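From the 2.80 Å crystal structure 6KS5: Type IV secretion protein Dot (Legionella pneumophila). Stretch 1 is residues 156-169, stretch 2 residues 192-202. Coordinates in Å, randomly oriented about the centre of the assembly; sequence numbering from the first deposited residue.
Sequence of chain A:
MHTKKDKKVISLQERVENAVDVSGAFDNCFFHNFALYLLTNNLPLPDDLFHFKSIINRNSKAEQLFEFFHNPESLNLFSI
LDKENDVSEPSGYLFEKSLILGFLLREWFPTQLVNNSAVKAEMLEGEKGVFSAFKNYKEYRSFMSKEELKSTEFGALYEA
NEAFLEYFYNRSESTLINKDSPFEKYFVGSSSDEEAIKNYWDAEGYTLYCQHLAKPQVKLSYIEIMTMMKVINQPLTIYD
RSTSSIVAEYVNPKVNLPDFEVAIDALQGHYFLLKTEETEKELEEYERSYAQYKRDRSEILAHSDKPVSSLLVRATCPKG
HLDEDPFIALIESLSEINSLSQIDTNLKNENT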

# COMPACT_ATOMS: atom_id res chain seq x y z
N ALA A 156 -1.30 1.26 -9.72
CA ALA A 156 -0.58 2.31 -9.01
C ALA A 156 0.59 2.84 -9.84
O ALA A 156 0.86 4.05 -9.85
CB ALA A 156 -0.09 1.80 -7.66
N LEU A 157 1.28 1.94 -10.55
CA LEU A 157 2.39 2.36 -11.40
C LEU A 157 1.90 3.09 -12.65
O LEU A 157 2.52 4.05 -13.11
CB LEU A 157 3.24 1.16 -11.78
CG LEU A 157 4.44 1.42 -12.69
CD1 LEU A 157 5.68 1.68 -11.85
CD2 LEU A 157 4.67 0.24 -13.62
N TYR A 158 0.77 2.63 -13.20
CA TYR A 158 0.22 3.27 -14.39
C TYR A 158 -0.33 4.66 -14.07
O TYR A 158 -0.38 5.52 -14.96
CB TYR A 158 -0.87 2.39 -15.00
CG TYR A 158 -0.32 1.18 -15.73
CD1 TYR A 158 1.04 0.97 -15.84
CD2 TYR A 158 -1.18 0.25 -16.31
CE1 TYR A 158 1.54 -0.13 -16.51
CE2 TYR A 158 -0.69 -0.85 -16.99
CZ TYR A 158 0.67 -1.03 -17.08
OH TYR A 158 1.17 -2.13 -17.74
N GLU A 159 -0.76 4.89 -12.83
CA GLU A 159 -1.30 6.20 -12.47
C GLU A 159 -0.21 7.20 -12.14
O GLU A 159 -0.32 8.38 -12.50
CB GLU A 159 -2.26 6.06 -11.29
CG GLU A 159 -3.71 6.11 -11.70
CD GLU A 159 -4.62 6.66 -10.61
OE1 GLU A 159 -5.86 6.63 -10.80
OE2 GLU A 159 -4.09 7.11 -9.57
N ALA A 160 0.86 6.76 -11.48
CA ALA A 160 1.94 7.67 -11.13
C ALA A 160 2.60 8.25 -12.37
O ALA A 160 2.89 9.45 -12.42
CB ALA A 160 2.97 6.96 -10.25
N ASN A 161 2.83 7.43 -13.39
CA ASN A 161 3.49 7.85 -14.62
C ASN A 161 2.50 7.98 -15.78
O ASN A 161 2.82 7.68 -16.93
CB ASN A 161 4.61 6.89 -15.00
CG ASN A 161 5.45 6.48 -13.82
OD1 ASN A 161 6.30 7.23 -13.36
ND2 ASN A 161 5.20 5.28 -13.31
N GLU A 162 1.28 8.45 -15.48
CA GLU A 162 0.24 8.54 -16.50
C GLU A 162 0.65 9.48 -17.63
O GLU A 162 0.43 9.17 -18.81
CB GLU A 162 -1.06 9.01 -15.88
CG GLU A 162 -2.24 9.06 -16.84
CD GLU A 162 -3.54 8.65 -16.19
OE1 GLU A 162 -3.49 7.76 -15.31
OE2 GLU A 162 -4.61 9.19 -16.54
N ALA A 163 1.24 10.62 -17.30
CA ALA A 163 1.57 11.61 -18.32
C ALA A 163 2.61 11.08 -19.29
O ALA A 163 2.46 11.22 -20.51
CB ALA A 163 2.05 12.90 -17.66
N PHE A 164 3.68 10.46 -18.78
CA PHE A 164 4.71 9.94 -19.66
C PHE A 164 4.19 8.76 -20.48
O PHE A 164 4.54 8.61 -21.66
CB PHE A 164 5.94 9.53 -18.86
CG PHE A 164 6.93 8.68 -19.63
CD1 PHE A 164 7.89 9.28 -20.42
CD2 PHE A 164 6.88 7.30 -19.56
CE1 PHE A 164 8.79 8.50 -21.13
CE2 PHE A 164 7.77 6.52 -20.27
CZ PHE A 164 8.73 7.13 -21.05
N LEU A 165 3.36 7.91 -19.87
CA LEU A 165 2.87 6.74 -20.59
C LEU A 165 1.91 7.14 -21.70
O LEU A 165 1.95 6.57 -22.80
CB LEU A 165 2.20 5.76 -19.62
CG LEU A 165 3.15 4.83 -18.86
CD1 LEU A 165 2.45 4.12 -17.71
CD2 LEU A 165 3.80 3.82 -19.80
N GLU A 166 1.04 8.13 -21.45
CA GLU A 166 0.15 8.60 -22.51
C GLU A 166 0.93 9.22 -23.65
O GLU A 166 0.64 8.97 -24.83
CB GLU A 166 -0.86 9.60 -21.95
CG GLU A 166 -2.07 8.95 -21.31
CD GLU A 166 -2.67 7.87 -22.19
OE1 GLU A 166 -2.98 8.16 -23.37
OE2 GLU A 166 -2.83 6.73 -21.70
N TYR A 167 1.94 10.03 -23.32
CA TYR A 167 2.86 10.49 -24.35
C TYR A 167 3.56 9.31 -25.02
O TYR A 167 3.69 9.28 -26.24
CB TYR A 167 3.87 11.46 -23.75
CG TYR A 167 4.81 12.06 -24.76
CD1 TYR A 167 4.38 13.08 -25.62
CD2 TYR A 167 6.11 11.62 -24.87
CE1 TYR A 167 5.24 13.62 -26.55
CE2 TYR A 167 6.98 12.16 -25.80
CZ TYR A 167 6.54 13.15 -26.64
OH TYR A 167 7.41 13.68 -27.56
N PHE A 168 3.98 8.32 -24.22
CA PHE A 168 4.64 7.14 -24.76
C PHE A 168 3.73 6.38 -25.72
O PHE A 168 4.18 5.87 -26.75
CB PHE A 168 5.09 6.23 -23.62
CG PHE A 168 5.91 5.05 -24.05
CD1 PHE A 168 6.82 5.16 -25.08
CD2 PHE A 168 5.80 3.83 -23.39
CE1 PHE A 168 7.59 4.08 -25.47
CE2 PHE A 168 6.57 2.74 -23.77
CZ PHE A 168 7.47 2.87 -24.81
N TYR A 169 2.43 6.31 -25.41
CA TYR A 169 1.52 5.54 -26.24
C TYR A 169 1.33 6.18 -27.60
O TYR A 169 1.69 5.60 -28.63
CB TYR A 169 0.17 5.39 -25.53
CG TYR A 169 -0.94 4.90 -26.43
CD1 TYR A 169 -0.95 3.59 -26.90
CD2 TYR A 169 -1.98 5.74 -26.80
CE1 TYR A 169 -1.96 3.14 -27.73
CE2 TYR A 169 -2.99 5.30 -27.63
CZ TYR A 169 -2.98 4.00 -28.09
OH TYR A 169 -3.99 3.55 -28.91
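Stretch 2 192-202: SDEEAIKNYWD

Stretch 2 packs against stretch 1 as a helix that runs through D202 and on into the following residues, with S192 preceding it in an extended conformation. Its backbone is held by regular i to i+4 hydrogen bonds, from I197 N to D193 O (3.1 Å) through D202 N to K198 O (2.9 Å). Stretch 1 is less uniform: a helix ending at A160 is interrupted at N161, where phi and psi of -106° and 37° leave the helical region, and a second helix begins at E162. This second helix and that of stretch 2 run nearly antiparallel, with a crossing angle of 162° and a closest axial approach of 11.9 Å. The chain directions therefore oppose one another: N161 lies nearest W201 (CA to CA 9.3 Å), F164 nearest Y200 (CA to CA 8.1 Å) and F168 nearest I197 (CA to CA 9.0 Å). The wide axial spacing is filled by large side chains, and the two stretches together bury 429 Å².

Y200 and F164 make the largest single contributions, 96 and 88 Å² respectively. Both point their CA-to-CB bonds toward the partner helix and adopt the t rotamer, which lays the two rings over one another in an offset stack, with centroids 3.9 Å apart and planes only 3° from parallel. F164 CD2 comes within 3.4 Å of Y200 CD2. The offset also places each CB over the face of the other ring: F164 CB is 3.6 Å from the Y200 ring centroid, and Y200 CB is 3.8 Å from that of F164. Beyond the stack, F164 CZ reaches the backbone of stretch 2, 4.3 Å from I197 CA.

The phenol extends past F164 to the break in stretch 1, where Y200 OH donates a hydrogen bond of 2.8 Å to N161 OD1, at the edge of the tyrosine ring. The amide is anchored from its other end as well, since N161 ND2 donates to L157 O at 3.0 Å. The same ND2 lies 3.9 Å from W201 CZ3, at the edge of the indole. One turn earlier in stretch 1, L157 CD1 meets W201 CH2 at 3.6 Å; although the CA-to-CB bonds of both residues point sideways, the ends of their side chains close the gap.

Toward the start of the stretch 2 helix, F168 extends the apolar contact. F168 CE2 approaches I197 CD1 to 4.0 Å, while D193 CB lies at the edge of the phenylalanine ring, 4.1 Å from F168 CZ.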

# COMPACT_ATOMS: atom_id res chain seq x y z
N SER A 192 16.74 2.71 -27.91
CA SER A 192 15.62 1.79 -27.82
C SER A 192 14.40 2.52 -27.28
O SER A 192 14.45 3.72 -27.00
CB SER A 192 15.98 0.61 -26.92
OG SER A 192 17.34 0.26 -27.06
N ASP A 193 13.29 1.78 -27.16
CA ASP A 193 12.20 2.22 -26.30
C ASP A 193 12.52 1.93 -24.84
O ASP A 193 12.04 2.65 -23.95
CB ASP A 193 10.89 1.54 -26.71
N GLU A 194 13.36 0.93 -24.58
CA GLU A 194 13.79 0.61 -23.23
C GLU A 194 14.85 1.57 -22.72
O GLU A 194 15.05 1.66 -21.50
CB GLU A 194 14.33 -0.82 -23.15
N GLU A 195 15.53 2.30 -23.61
CA GLU A 195 16.41 3.37 -23.16
C GLU A 195 15.63 4.62 -22.79
O GLU A 195 16.02 5.34 -21.87
CB GLU A 195 17.46 3.69 -24.23
N ALA A 196 14.52 4.88 -23.49
CA ALA A 196 13.69 6.01 -23.12
C ALA A 196 13.00 5.77 -21.78
O ALA A 196 12.91 6.69 -20.95
CB ALA A 196 12.66 6.28 -24.22
N ILE A 197 12.51 4.55 -21.55
CA ILE A 197 11.84 4.22 -20.29
C ILE A 197 12.81 4.36 -19.12
O ILE A 197 12.47 4.95 -18.08
CB ILE A 197 11.24 2.81 -20.35
CG1 ILE A 197 10.05 2.77 -21.32
CG2 ILE A 197 10.81 2.36 -18.96
CD1 ILE A 197 9.69 1.36 -21.76
N LYS A 198 14.02 3.84 -19.27
CA LYS A 198 15.02 3.97 -18.21
C LYS A 198 15.40 5.44 -17.99
O LYS A 198 15.53 5.88 -16.84
CB LYS A 198 16.26 3.15 -18.56
CG LYS A 198 17.26 2.99 -17.43
CD LYS A 198 18.27 1.89 -17.75
CE LYS A 198 19.61 2.16 -17.10
NZ LYS A 198 19.44 2.60 -15.69
N ASN A 199 15.57 6.20 -19.07
CA ASN A 199 15.89 7.61 -18.94
C ASN A 199 14.79 8.37 -18.22
O ASN A 199 15.06 9.31 -17.46
CB ASN A 199 16.14 8.24 -20.31
CG ASN A 199 17.50 7.91 -20.86
OD1 ASN A 199 18.42 7.57 -20.11
ND2 ASN A 199 17.65 8.02 -22.17
N TYR A 200 13.53 8.00 -18.47
CA TYR A 200 12.43 8.60 -17.73
C TYR A 200 12.43 8.13 -16.28
O TYR A 200 12.22 8.92 -15.36
CB TYR A 200 11.10 8.27 -18.39
CG TYR A 200 9.91 8.57 -17.52
CD1 TYR A 200 9.56 9.87 -17.23
CD2 TYR A 200 9.14 7.55 -16.98
CE1 TYR A 200 8.47 10.16 -16.44
CE2 TYR A 200 8.04 7.82 -16.18
CZ TYR A 200 7.71 9.14 -15.91
OH TYR A 200 6.63 9.44 -15.12
N TRP A 201 12.72 6.84 -16.07
CA TRP A 201 12.60 6.23 -14.75
C TRP A 201 13.62 6.81 -13.78
O TRP A 201 13.27 7.28 -12.69
CB TRP A 201 12.78 4.72 -14.86
CG TRP A 201 12.42 3.99 -13.62
CD1 TRP A 201 13.27 3.34 -12.78
CD2 TRP A 201 11.11 3.85 -13.07
NE1 TRP A 201 12.57 2.79 -11.73
CE2 TRP A 201 11.24 3.09 -11.89
CE3 TRP A 201 9.84 4.28 -13.46
CZ2 TRP A 201 10.14 2.76 -11.10
CZ3 TRP A 201 8.76 3.96 -12.67
CH2 TRP A 201 8.91 3.20 -11.50
N ASP A 202 14.91 6.78 -14.15
CA ASP A 202 15.96 7.23 -13.24
C ASP A 202 15.92 8.73 -13.02
O ASP A 202 16.46 9.21 -12.02
CB ASP A 202 17.34 6.83 -13.76
CG ASP A 202 17.55 5.33 -13.77
OD1 ASP A 202 17.10 4.63 -12.83
OD2 ASP A 202 18.18 4.84 -14.74